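Local coordinates for protein VP24 (White spot syndrome virus, PDB 5HLJ) that serves as a major envelope protein of the virion, a beta-rich domain that assembles here as three copies and is probably anchored to the membrane by a transmembrane helix, at residues V16-I21 with F168-D173; G31-F36 with S72-G77; K85-E90 with D152-D157; D104-S109 with P134-K139; S111-L116 with H161-M166. All coordinates share one frame; numbering follows the deposited sequence.

Contact 1 of 5, residues V16-I21 with F168-D173; sequences VESEII and FSPGND
Phe168 and Ile21 meet where two antiparallel strands begin and end, and the phenyl ring shows how one methylene can sit over the centre of an aromatic face. Phe168 CB starts beside the backbone of the partner strand, 3.8 Å from Glu19 O. Chi1 of -73° sets CG anti to the carbonyl carbon, and one face of the ring meets Ile21. CG1 of Ile21 stands over the ring centre, 3.5 Å from the centroid and only 5° off the normal, a CH-pi contact in which all six ring carbons are nearly equidistant from the methylene. The two side chains cross at about a right angle. In the backbone, Glu19 and Phe168 form a hydrogen-bonded antiparallel pair: Glu19 N gives to Phe168 O at 2.9 Å, and Phe168 N to Glu19 O at 2.8 Å. The pairing continues from Ile21 to Met166; toward Val16 and Pro170 no further backbone bond joins the two segments, yet Ser18 OG still rests 3.3 Å from Ser169 CB, and Pro170 CG lies 3.7 Å from Val16 C. Glu19 turns its carboxylate to the backbone N atoms of Arg44 and Asn45. Strand 161-170 runs between strand 19-28 and strand 105-114, whose Ile105 and Val107 also pack against Phe168.

Contact 2 of 5, residues G31-F36 with S72-G77; sequences GNHFNF and SLLGDG
A backbone carbonyl lies over an aromatic face here: Leu73 O sits 3.4 Å above the plane of the His33 imidazole, offset toward the rim. His33 belongs to a G1 beta bulge, in which Asn32 and His33 both face Val28 at the start of strand 33-42, and the loop after strand 68-72 passes alongside it. Leu74 CA lies over the same face, a CH-pi contact 4.0 Å from the ring centroid, while Gly75 O comes to the edge near CE1. The imidazole is fixed further by residues just beyond, since NE2 is hydrogen-bonded to Asp78 O and the ring of His79 stacks on it.

The second anchor is the hydroxyl of Ser72, which works in both directions. It donates to Asn35 OD1 at 2.6 Å, tilted 19° from the amide plane, and accepts from Phe36 N at 3.0 Å along a nearly straight line (165°). Chi1 of 52° puts OG between the backbone N and the carbonyl carbon, facing strand 33-42. Asn35 ND2 is hydrogen-bonded to Gln54 OE1, so both ends of the amide are occupied. Leu74 reaches both His33 and Asn35, its CD2 3.6 Å from His33 CB and its CD1 3.9 Å from Asn35 CG. Beside the hydroxyl, Phe36 presents its ring edge to the loop, with CD2 3.4 Å from Ser72 N.

Contact 3 of 5, residues K85-E90 with D152-D157; sequences KAESKE and DEDIDD
Ser88 and Asp154 join two loops that prolong an antiparallel strand pair: residues 85-90 lead into strand 90-99, and residues 152-157 leave its sheet neighbour, strand 141-151. The principle illustrated is that, once regular pairing ends, side chains can take over part of the work of the backbone. Asp154 OD1 receives Ser88 N at 3.0 Å, from well above the carboxylate plane (50° out of it). Next to it, Ile155 N gives a straight bond (171°) to Ser88 O at 2.8 Å. The Ser88 hydroxyl then reaches back to Ile155 O at 2.9 Å, so Ser88 is gripped through its N, O and OG together.

Lys89 closes the other flank. Its chain is extended beyond CG and runs past Asp154, with Lys89 CG 3.3 Å from Asp154 OD1. The ammonium group at its tip makes a weak hydrogen bond, Lys89 NZ to Asp152 O, 3.3 Å, and a salt bridge to Glu87 OE1 at 3.6 Å. A water accepts from Lys89 NZ at 2.9 Å and passes a weak bond on to Glu153 OE1. Glu87 OE1 and Asp154 OD1 stand 4.2 Å apart with their carboxylate planes 80° to each other, a like-charge proximity that the nearby ammonium probably eases. The carboxylate of Asp152 forms a salt bridge with Lys127 of the second subunit. The whole is a loop-to-loop closure where two sequence-distant antiparallel neighbours of the sheet run out into loops, held by one backbone bond, side-chain-to-backbone bonds and a lysine whose ammonium pairs with Glu87.

Contact 4 of 5, residues D104-S109 with P134-K139; sequences DITVDS and PTVLKK
Asp104 and the two lysines Lys138 and Lys139 supply the charged part of this strand pairing. Lys138 is bent at chi2 and chi3, its CD and CE run close to the Asp104 carboxylate, and NZ meets Asp104 OD1 on the syn side at 2.9 Å in a salt bridge. The other oxygen, OD2, takes Lys139 N at 3.0 Å, nearly along its C-O axis, so the two lysines take different oxygens; OD1 also accepts a hydrogen bond from Asn172 ND2.

Backbone bonds come next. Ile105 with Leu137 and Val107 with Thr135 are hydrogen-bonded antiparallel pairs, four bonds in all, the shortest being Leu137 N to Ile105 O at 2.6 Å. Thr106 and Val136 form the non-hydrogen-bonded pair between them.

Apolar contact is concentrated on the face of Ile105, Val107 and Leu137. Leu137 CD1 reaches 3.7 Å from Val107 CG2 and, less closely, 4.3 Å from Ile105 CG2. On the other face, Thr106 OG1 lies 4.0 Å from Val136 CG2 and is hydrogen-bonded to Gly171 O.

Strand 135-137 is an outermost strand of the sheet within this chain; strand 105-114 separates it from strand 161-170, and Leu137 also touches Val97 of strand 90-99.

Contact 5 of 5, residues S111-L116 with H161-M166; sequences SLSPGL and HYLLSM
Leu112 and Tyr162 approach at about a right angle, with Leu112 CD1 4.1 Å from Tyr162 CD2. The other methyl of Leu112 turns to a different neighbour: CD2 packs 3.8 Å from Leu164 CD1, so one leucine fork spans two residues of the partner strand. Chi1 of Leu164, 170°, holds CG anti to the backbone N, and chi2 of 68° sets CD1 toward that methyl. Pro114 comes slantwise to Tyr162, its CB 3.8 Å from CE2, and the tyrosine ring also meets Phe151.

These side chains sit on an antiparallel pair, strands 105-114 and 161-170, toward one end of a mixed beta sheet, with only strand 135-137 beyond strand 105-114 within the chain. Hydrogen-bonded pairs Ser111 with Ser165 and Ser113 with Leu163 frame the Leu112-Leu164 pair, which is not hydrogen-bonded; the shortest of the four bonds is Leu163 N to Ser113 O at 2.7 Å. At the end of strand 105-114 the pairing runs one step further: Gly115 N gives to His161 O at 2.7 Å, well above the carbonyl plane. Gly115 has no CB, and the His161 ring comes close on that side, CD2 lying 3.7 Å from Gly115 CA, while its ND1 is hydrogen-bonded to Asn26 OD1.

On the face of Ser111, Ser113, Leu163 and Ser165 the polar groups dominate. Ser111 OG touches Ser165 CB at 3.4 Å, and Ser165 OG is hydrogen-bonded to Asn22 OD1. Ser113 OG donates to Pro114 O within its own strand and is also hydrogen-bonded to Phe132 N of the third subunit.

Contact 1 joins segments near the two ends of the modelled chain and encloses the other four along the sequence. Contacts 1, 4 and 5 follow one run of the sheet: strand 19-28 beside 161-170, beside 105-114, beside 135-137. Contacts 1 and 4 lie close, their centres about 8 Å apart, whereas contacts 1 and 3 are about 33 Å apart on opposite sides of the chain centre. Contact 2 comes earlier than contacts 3, 4 and 5; it touches contact 3 through Asn32 and contact 5 through Phe34 and Phe36. Contacts 3 and 5 interleave along the chain, as do 4 and 5. Contacts 1, 3, 4 and 5 reach neighbouring subunits, so these parts of the fold also border interfaces of the three-chain assembly.

Contact 1 of 5, residues V16-I21 with F168-D173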
# COMPACT_ATOMS: atom_id res chain seq x y z
N VAL A 16 -2.64 10.08 -18.14
CA VAL A 16 -3.45 8.96 -18.60
C VAL A 16 -3.12 7.68 -17.83
O VAL A 16 -3.76 6.64 -18.02
CB VAL A 16 -3.29 8.75 -20.13
CG1 VAL A 16 -4.09 9.80 -20.90
CG2 VAL A 16 -1.82 8.76 -20.54
N GLU A 17 -2.12 7.75 -16.95
CA GLU A 17 -1.76 6.63 -16.07
C GLU A 17 -1.58 7.04 -14.61
O GLU A 17 -1.31 8.20 -14.31
CB GLU A 17 -0.46 5.97 -16.53
CG GLU A 17 -0.65 4.81 -17.48
CD GLU A 17 0.15 5.00 -18.75
OE1 GLU A 17 -0.11 4.25 -19.72
OE2 GLU A 17 1.03 5.89 -18.79
N SER A 18 -1.70 6.06 -13.73
CA SER A 18 -1.46 6.25 -12.31
C SER A 18 0.02 6.41 -12.01
O SER A 18 0.85 5.91 -12.74
CB SER A 18 -1.99 5.07 -11.51
OG SER A 18 -3.37 4.92 -11.75
N GLU A 19 0.33 7.10 -10.92
CA GLU A 19 1.71 7.25 -10.51
C GLU A 19 1.79 7.46 -9.00
O GLU A 19 0.86 7.99 -8.39
CB GLU A 19 2.34 8.42 -11.27
CG GLU A 19 3.82 8.58 -11.03
CD GLU A 19 4.46 9.62 -11.94
OE1 GLU A 19 3.76 10.15 -12.84
OE2 GLU A 19 5.67 9.88 -11.77
N ILE A 20 2.88 6.99 -8.40
CA ILE A 20 3.15 7.21 -7.00
C ILE A 20 4.00 8.46 -6.80
O ILE A 20 4.99 8.65 -7.50
CB ILE A 20 3.87 6.01 -6.38
CG1 ILE A 20 2.97 4.78 -6.39
CG2 ILE A 20 4.23 6.30 -4.96
CD1 ILE A 20 1.84 4.85 -5.43
N ILE A 21 3.58 9.31 -5.87
CA ILE A 21 4.26 10.55 -5.50
C ILE A 21 4.91 10.34 -4.14
O ILE A 21 4.21 10.10 -3.16
CB ILE A 21 3.24 11.74 -5.42
CG1 ILE A 21 2.42 11.85 -6.71
CG2 ILE A 21 3.93 13.05 -5.10
CD1 ILE A 21 3.26 11.89 -7.97
N PHE A 168 -1.53 8.83 -7.31
CA PHE A 168 -2.36 9.66 -8.17
C PHE A 168 -2.92 8.85 -9.33
O PHE A 168 -2.20 8.04 -9.93
CB PHE A 168 -1.56 10.84 -8.75
CG PHE A 168 -1.23 11.92 -7.75
CD1 PHE A 168 -1.46 11.74 -6.40
CD2 PHE A 168 -0.70 13.13 -8.19
CE1 PHE A 168 -1.13 12.75 -5.48
CE2 PHE A 168 -0.39 14.14 -7.29
CZ PHE A 168 -0.61 13.95 -5.93
N SER A 169 -4.18 9.09 -9.68
CA SER A 169 -4.73 8.49 -10.90
C SER A 169 -5.66 9.47 -11.61
O SER A 169 -6.18 10.39 -10.99
CB SER A 169 -5.44 7.17 -10.57
OG SER A 169 -6.48 7.36 -9.64
N PRO A 170 -5.85 9.29 -12.92
CA PRO A 170 -6.67 10.24 -13.68
C PRO A 170 -8.15 10.11 -13.37
O PRO A 170 -8.62 9.01 -13.11
CB PRO A 170 -6.40 9.85 -15.14
CG PRO A 170 -5.21 8.95 -15.11
CD PRO A 170 -5.25 8.27 -13.80
N GLY A 171 -8.87 11.23 -13.41
CA GLY A 171 -10.32 11.17 -13.38
C GLY A 171 -10.88 11.38 -12.00
O GLY A 171 -10.15 11.73 -11.06
N ASN A 172 -12.18 11.16 -11.86
CA ASN A 172 -12.90 11.54 -10.66
C ASN A 172 -13.94 10.50 -10.25
O ASN A 172 -14.74 10.75 -9.34
CB ASN A 172 -13.55 12.91 -10.87
CG ASN A 172 -14.41 12.95 -12.12
OD1 ASN A 172 -15.23 12.06 -12.36
ND2 ASN A 172 -14.22 13.98 -12.95
N ASP A 173 -13.94 9.35 -10.91
CA ASP A 173 -14.92 8.29 -10.62
C ASP A 173 -14.72 7.69 -9.24
O ASP A 173 -13.61 7.28 -8.87
CB ASP A 173 -14.85 7.18 -11.68
CG ASP A 173 -15.49 7.58 -12.99
OD1 ASP A 173 -16.64 8.10 -12.97
OD2 ASP A 173 -14.85 7.37 -14.05

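Contact 2 of 5, residues G31-F36 with S72-G77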
# COMPACT_ATOMS: atom_id res chain seq x y z
N GLY A 31 -0.21 21.64 17.55
CA GLY A 31 -1.16 21.78 16.46
C GLY A 31 -1.63 20.43 15.96
O GLY A 31 -2.61 20.34 15.21
N ASN A 32 -0.92 19.37 16.39
CA ASN A 32 -1.25 18.00 16.02
C ASN A 32 -1.32 17.84 14.50
O ASN A 32 -2.30 17.32 13.97
CB ASN A 32 -2.56 17.58 16.67
CG ASN A 32 -2.42 17.33 18.17
OD1 ASN A 32 -2.27 18.26 18.95
ND2 ASN A 32 -2.48 16.07 18.57
N HIS A 33 -0.29 18.30 13.80
CA HIS A 33 -0.26 18.26 12.35
C HIS A 33 0.90 17.47 11.77
O HIS A 33 1.88 17.17 12.45
CB HIS A 33 -0.20 19.68 11.78
CG HIS A 33 -1.52 20.38 11.76
ND1 HIS A 33 -1.82 21.42 12.60
CD2 HIS A 33 -2.61 20.19 10.98
CE1 HIS A 33 -3.04 21.85 12.34
NE2 HIS A 33 -3.54 21.13 11.36
N PHE A 34 0.78 17.14 10.49
CA PHE A 34 1.93 16.75 9.70
C PHE A 34 2.32 17.97 8.90
O PHE A 34 1.47 18.77 8.56
CB PHE A 34 1.63 15.57 8.77
CG PHE A 34 1.75 14.24 9.43
CD1 PHE A 34 2.99 13.74 9.79
CD2 PHE A 34 0.61 13.49 9.70
CE1 PHE A 34 3.10 12.51 10.40
CE2 PHE A 34 0.72 12.26 10.32
CZ PHE A 34 1.96 11.77 10.67
N ASN A 35 3.60 18.10 8.58
CA ASN A 35 4.07 19.26 7.85
C ASN A 35 5.00 18.85 6.70
O ASN A 35 5.95 18.08 6.92
CB ASN A 35 4.79 20.22 8.81
CG ASN A 35 5.00 21.60 8.22
OD1 ASN A 35 4.21 22.07 7.40
ND2 ASN A 35 6.07 22.26 8.65
N PHE A 36 4.72 19.32 5.49
CA PHE A 36 5.57 18.98 4.34
C PHE A 36 7.00 19.50 4.51
O PHE A 36 7.22 20.49 5.20
CB PHE A 36 5.01 19.55 3.05
CG PHE A 36 3.77 18.86 2.55
CD1 PHE A 36 3.79 17.48 2.29
CD2 PHE A 36 2.61 19.58 2.30
CE1 PHE A 36 2.65 16.84 1.82
CE2 PHE A 36 1.46 18.94 1.83
CZ PHE A 36 1.49 17.56 1.58
N SER A 72 0.99 22.42 3.36
CA SER A 72 0.38 21.93 4.58
C SER A 72 0.11 23.12 5.50
O SER A 72 0.95 24.02 5.61
CB SER A 72 1.27 20.89 5.26
OG SER A 72 2.59 21.38 5.44
N LEU A 73 -1.07 23.13 6.12
CA LEU A 73 -1.46 24.22 7.02
C LEU A 73 -1.30 23.78 8.47
O LEU A 73 -1.48 22.61 8.80
CB LEU A 73 -2.91 24.68 6.76
CG LEU A 73 -3.28 25.12 5.34
CD1 LEU A 73 -4.66 25.80 5.29
CD2 LEU A 73 -2.21 26.01 4.71
N LEU A 74 -0.94 24.73 9.32
CA LEU A 74 -0.68 24.43 10.72
C LEU A 74 -1.64 25.25 11.59
O LEU A 74 -2.54 25.91 11.07
CB LEU A 74 0.78 24.71 11.06
CG LEU A 74 1.75 23.97 10.11
CD1 LEU A 74 3.19 24.40 10.31
CD2 LEU A 74 1.62 22.44 10.25
N GLY A 75 -1.47 25.22 12.90
CA GLY A 75 -2.35 26.02 13.74
C GLY A 75 -3.79 25.54 13.84
O GLY A 75 -4.37 25.02 12.87
N ASP A 76 -4.36 25.72 15.04
CA ASP A 76 -5.69 25.20 15.39
C ASP A 76 -6.73 25.62 14.37
O ASP A 76 -6.59 26.65 13.70
CB ASP A 76 -6.13 25.71 16.77
CG ASP A 76 -5.28 25.17 17.89
OD1 ASP A 76 -4.04 25.12 17.74
OD2 ASP A 76 -5.87 24.79 18.92
N GLY A 77 -7.78 24.83 14.27
CA GLY A 77 -8.82 25.18 13.33
C GLY A 77 -8.61 24.54 11.98
O GLY A 77 -9.58 24.22 11.30

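Contact 3 of 5, residues K85-E90 with D152-D157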
# COMPACT_ATOMS: atom_id res chain seq x y z
N LYS A 85 -5.68 17.42 21.44
CA LYS A 85 -4.59 18.39 21.51
C LYS A 85 -3.86 18.35 22.85
O LYS A 85 -2.80 18.95 22.99
CB LYS A 85 -5.14 19.79 21.22
CG LYS A 85 -6.14 19.78 20.06
CD LYS A 85 -6.42 21.16 19.50
CE LYS A 85 -7.50 21.10 18.42
NZ LYS A 85 -7.65 22.40 17.70
N ALA A 86 -4.39 17.60 23.82
CA ALA A 86 -3.69 17.40 25.09
C ALA A 86 -2.43 16.54 24.95
O ALA A 86 -1.58 16.54 25.84
CB ALA A 86 -4.62 16.78 26.12
N GLU A 87 -2.34 15.79 23.86
CA GLU A 87 -1.18 14.95 23.58
C GLU A 87 -0.75 15.14 22.14
O GLU A 87 -1.34 15.95 21.42
CB GLU A 87 -1.50 13.48 23.84
CG GLU A 87 -1.76 13.13 25.28
CD GLU A 87 -2.52 11.82 25.42
OE1 GLU A 87 -1.96 10.77 25.08
OE2 GLU A 87 -3.69 11.85 25.87
N SER A 88 0.25 14.38 21.70
CA SER A 88 0.65 14.48 20.30
C SER A 88 0.70 13.10 19.63
O SER A 88 1.65 12.79 18.92
CB SER A 88 2.01 15.19 20.18
OG SER A 88 2.98 14.53 20.96
N LYS A 89 -0.35 12.30 19.85
CA LYS A 89 -0.49 10.96 19.27
C LYS A 89 -1.38 10.96 18.04
O LYS A 89 -1.21 10.15 17.13
CB LYS A 89 -1.05 9.97 20.30
CG LYS A 89 -0.16 9.81 21.47
CD LYS A 89 -0.72 8.85 22.50
CE LYS A 89 0.16 8.93 23.75
NZ LYS A 89 -0.03 7.78 24.67
N GLU A 90 -2.34 11.88 18.04
CA GLU A 90 -3.31 11.97 16.96
C GLU A 90 -2.97 13.14 16.06
O GLU A 90 -3.03 14.29 16.49
CB GLU A 90 -4.73 12.09 17.53
CG GLU A 90 -5.05 11.00 18.53
CD GLU A 90 -6.49 11.03 19.04
OE1 GLU A 90 -7.13 12.11 19.00
OE2 GLU A 90 -6.97 9.96 19.48
N ASP A 152 0.78 5.15 18.78
CA ASP A 152 0.81 4.59 20.13
C ASP A 152 1.44 5.59 21.10
O ASP A 152 0.91 5.82 22.20
CB ASP A 152 1.61 3.28 20.17
CG ASP A 152 0.80 2.08 19.72
OD1 ASP A 152 -0.37 2.25 19.31
OD2 ASP A 152 1.33 0.95 19.75
N GLU A 153 2.55 6.19 20.67
CA GLU A 153 3.37 7.09 21.48
C GLU A 153 3.34 8.51 20.92
O GLU A 153 3.22 8.71 19.71
CB GLU A 153 4.82 6.60 21.53
CG GLU A 153 5.08 5.25 22.26
CD GLU A 153 4.33 5.11 23.59
OE1 GLU A 153 4.21 6.11 24.34
OE2 GLU A 153 3.87 3.98 23.90
N ASP A 154 3.48 9.50 21.81
CA ASP A 154 3.56 10.92 21.42
C ASP A 154 4.62 11.17 20.36
O ASP A 154 5.74 10.66 20.44
CB ASP A 154 3.89 11.82 22.63
CG ASP A 154 2.71 12.03 23.57
OD1 ASP A 154 1.53 12.10 23.13
OD2 ASP A 154 2.98 12.14 24.78
N ILE A 155 4.27 12.02 19.40
CA ILE A 155 5.27 12.50 18.47
C ILE A 155 6.05 13.69 19.07
O ILE A 155 5.45 14.67 19.52
CB ILE A 155 4.61 12.91 17.13
CG1 ILE A 155 3.95 11.68 16.49
CG2 ILE A 155 5.64 13.53 16.19
CD1 ILE A 155 4.94 10.56 16.20
N ASP A 156 7.37 13.59 19.07
CA ASP A 156 8.24 14.67 19.50
C ASP A 156 9.43 14.79 18.54
O ASP A 156 9.35 14.35 17.40
CB ASP A 156 8.74 14.44 20.92
CG ASP A 156 9.51 13.14 21.06
OD1 ASP A 156 10.56 12.97 20.39
OD2 ASP A 156 9.08 12.27 21.87
N ASP A 157 10.54 15.35 19.01
CA ASP A 157 11.68 15.62 18.13
C ASP A 157 12.52 14.39 17.81
O ASP A 157 13.36 14.44 16.92
CB ASP A 157 12.59 16.68 18.75
CG ASP A 157 11.98 18.06 18.70
OD1 ASP A 157 11.72 18.53 17.57
OD2 ASP A 157 11.78 18.66 19.78
O HOH W 1 1.29 5.46 25.78

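Contact 4 of 5, residues D104-S109 with P134-K139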
# COMPACT_ATOMS: atom_id res chain seq x y z
N ASP A 104 -8.99 16.30 -13.88
CA ASP A 104 -9.22 15.86 -12.51
C ASP A 104 -8.25 14.73 -12.15
O ASP A 104 -7.93 13.88 -12.99
CB ASP A 104 -10.66 15.39 -12.35
CG ASP A 104 -11.66 16.55 -12.32
OD1 ASP A 104 -12.87 16.27 -12.26
OD2 ASP A 104 -11.23 17.72 -12.31
N ILE A 105 -7.80 14.73 -10.90
CA ILE A 105 -6.92 13.70 -10.37
C ILE A 105 -7.54 13.11 -9.11
O ILE A 105 -8.02 13.85 -8.26
CB ILE A 105 -5.54 14.26 -10.02
CG1 ILE A 105 -4.86 14.81 -11.27
CG2 ILE A 105 -4.71 13.21 -9.31
CD1 ILE A 105 -3.62 15.58 -10.95
N THR A 106 -7.54 11.78 -8.99
CA THR A 106 -7.94 11.17 -7.73
C THR A 106 -6.70 10.74 -6.95
O THR A 106 -5.78 10.11 -7.50
CB THR A 106 -8.89 9.95 -7.93
OG1 THR A 106 -10.06 10.35 -8.67
CG2 THR A 106 -9.35 9.37 -6.58
N VAL A 107 -6.65 11.10 -5.68
CA VAL A 107 -5.66 10.51 -4.79
C VAL A 107 -6.28 9.24 -4.21
O VAL A 107 -7.19 9.31 -3.40
CB VAL A 107 -5.21 11.49 -3.68
CG1 VAL A 107 -4.07 10.89 -2.86
CG2 VAL A 107 -4.75 12.80 -4.31
N ASP A 108 -5.78 8.09 -4.66
CA ASP A 108 -6.38 6.78 -4.38
C ASP A 108 -6.07 6.25 -3.00
O ASP A 108 -6.93 5.64 -2.36
CB ASP A 108 -5.88 5.75 -5.38
CG ASP A 108 -6.46 5.93 -6.74
OD1 ASP A 108 -7.71 6.05 -6.84
OD2 ASP A 108 -5.67 5.97 -7.70
N SER A 109 -4.83 6.45 -2.58
CA SER A 109 -4.37 5.84 -1.35
C SER A 109 -3.13 6.53 -0.87
O SER A 109 -2.46 7.23 -1.63
CB SER A 109 -4.10 4.34 -1.54
OG SER A 109 -3.22 4.13 -2.63
N PRO A 134 -10.33 8.25 -0.26
CA PRO A 134 -9.98 8.73 -1.61
C PRO A 134 -10.54 10.12 -1.88
O PRO A 134 -11.68 10.39 -1.52
CB PRO A 134 -10.61 7.69 -2.54
CG PRO A 134 -10.65 6.43 -1.70
CD PRO A 134 -10.91 6.90 -0.29
N THR A 135 -9.74 10.99 -2.48
CA THR A 135 -10.04 12.41 -2.61
C THR A 135 -9.80 12.90 -4.02
O THR A 135 -8.70 12.73 -4.55
CB THR A 135 -9.17 13.25 -1.68
OG1 THR A 135 -9.38 12.86 -0.32
CG2 THR A 135 -9.47 14.74 -1.87
N VAL A 136 -10.82 13.51 -4.62
CA VAL A 136 -10.68 14.07 -5.96
C VAL A 136 -10.03 15.47 -5.90
O VAL A 136 -10.46 16.34 -5.15
CB VAL A 136 -12.03 14.16 -6.69
CG1 VAL A 136 -11.85 14.81 -8.07
CG2 VAL A 136 -12.64 12.79 -6.83
N LEU A 137 -8.98 15.66 -6.69
CA LEU A 137 -8.43 17.00 -6.86
C LEU A 137 -9.00 17.57 -8.16
O LEU A 137 -8.58 17.22 -9.26
CB LEU A 137 -6.89 16.96 -6.88
CG LEU A 137 -6.19 16.15 -5.78
CD1 LEU A 137 -4.67 16.03 -6.04
CD2 LEU A 137 -6.42 16.75 -4.41
N LYS A 138 -10.01 18.42 -8.03
CA LYS A 138 -10.64 19.04 -9.20
C LYS A 138 -9.63 19.97 -9.89
O LYS A 138 -8.86 20.67 -9.22
CB LYS A 138 -11.89 19.81 -8.79
CG LYS A 138 -12.94 18.96 -8.09
CD LYS A 138 -13.52 17.94 -9.05
CE LYS A 138 -14.39 18.63 -10.10
NZ LYS A 138 -15.11 17.64 -10.95
N LYS A 139 -9.60 19.94 -11.21
CA LYS A 139 -8.68 20.81 -11.94
C LYS A 139 -9.10 22.29 -11.91
O LYS A 139 -10.29 22.60 -11.87
CB LYS A 139 -8.53 20.34 -13.38
CG LYS A 139 -9.78 20.47 -14.22
CD LYS A 139 -9.46 20.12 -15.67
CE LYS A 139 -10.65 20.38 -16.57
NZ LYS A 139 -11.89 19.81 -16.01

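Contact 5 of 5, residues S111-L116 with H161-M166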
# COMPACT_ATOMS: atom_id res chain seq x y z
N SER A 111 0.36 5.88 1.99
CA SER A 111 1.02 5.06 2.98
C SER A 111 2.18 5.85 3.57
O SER A 111 2.63 6.83 2.98
CB SER A 111 1.49 3.72 2.39
OG SER A 111 2.27 3.91 1.23
N LEU A 112 2.61 5.43 4.75
CA LEU A 112 3.68 6.10 5.47
C LEU A 112 4.74 5.12 5.87
O LEU A 112 4.46 3.97 6.23
CB LEU A 112 3.17 6.76 6.77
CG LEU A 112 2.35 8.03 6.85
CD1 LEU A 112 2.23 8.35 8.33
CD2 LEU A 112 2.98 9.20 6.10
N SER A 113 5.97 5.59 5.85
CA SER A 113 7.07 4.91 6.47
C SER A 113 7.76 5.93 7.36
O SER A 113 7.89 7.09 6.97
CB SER A 113 8.02 4.35 5.41
OG SER A 113 9.28 4.02 5.99
N PRO A 114 8.19 5.52 8.57
CA PRO A 114 9.08 6.41 9.32
C PRO A 114 10.35 6.64 8.52
O PRO A 114 10.74 5.73 7.76
CB PRO A 114 9.37 5.64 10.60
CG PRO A 114 9.15 4.18 10.22
CD PRO A 114 8.02 4.21 9.23
N GLY A 115 10.96 7.82 8.63
CA GLY A 115 12.28 8.06 8.07
C GLY A 115 13.34 7.60 9.07
O GLY A 115 13.00 7.20 10.19
N LEU A 116 14.61 7.64 8.68
CA LEU A 116 15.70 7.30 9.58
C LEU A 116 15.89 8.42 10.59
O LEU A 116 15.70 9.59 10.25
CB LEU A 116 17.00 7.04 8.81
CG LEU A 116 16.99 5.80 7.91
CD1 LEU A 116 18.20 5.79 6.99
CD2 LEU A 116 16.90 4.51 8.74
N HIS A 161 9.97 12.09 11.93
CA HIS A 161 10.27 12.10 10.50
C HIS A 161 9.58 10.98 9.73
O HIS A 161 9.75 9.81 10.06
CB HIS A 161 11.77 12.01 10.30
CG HIS A 161 12.21 12.39 8.92
ND1 HIS A 161 11.85 13.59 8.33
CD2 HIS A 161 12.97 11.74 8.01
CE1 HIS A 161 12.39 13.66 7.13
NE2 HIS A 161 13.07 12.54 6.90
N TYR A 162 8.80 11.33 8.70
CA TYR A 162 8.07 10.33 7.92
C TYR A 162 8.20 10.52 6.41
O TYR A 162 8.47 11.62 5.92
CB TYR A 162 6.58 10.32 8.33
CG TYR A 162 6.42 9.57 9.62
CD1 TYR A 162 6.63 10.21 10.86
CD2 TYR A 162 6.14 8.22 9.62
CE1 TYR A 162 6.54 9.50 12.07
CE2 TYR A 162 6.05 7.51 10.80
CZ TYR A 162 6.25 8.15 12.02
OH TYR A 162 6.14 7.40 13.17
N LEU A 163 8.02 9.42 5.70
CA LEU A 163 8.01 9.39 4.24
C LEU A 163 6.60 9.10 3.80
O LEU A 163 5.98 8.16 4.29
CB LEU A 163 8.98 8.34 3.70
CG LEU A 163 10.38 8.40 4.31
CD1 LEU A 163 11.26 7.23 3.85
CD2 LEU A 163 11.01 9.74 3.94
N LEU A 164 6.09 9.91 2.88
CA LEU A 164 4.70 9.81 2.47
C LEU A 164 4.60 9.32 1.03
O LEU A 164 5.22 9.88 0.14
CB LEU A 164 4.02 11.17 2.62
CG LEU A 164 2.62 11.37 2.03
CD1 LEU A 164 1.57 10.55 2.79
CD2 LEU A 164 2.24 12.86 2.03
N SER A 165 3.83 8.27 0.81
CA SER A 165 3.53 7.82 -0.53
C SER A 165 2.08 8.10 -0.88
O SER A 165 1.17 7.69 -0.16
CB SER A 165 3.80 6.32 -0.70
OG SER A 165 5.18 6.08 -0.86
N MET A 166 1.86 8.81 -1.98
CA MET A 166 0.50 9.02 -2.47
C MET A 166 0.35 8.45 -3.87
O MET A 166 1.23 8.64 -4.71
CB MET A 166 0.14 10.51 -2.49
CG MET A 166 0.27 11.21 -1.16
SD MET A 166 -0.36 12.91 -1.17
CE MET A 166 0.89 13.74 -2.16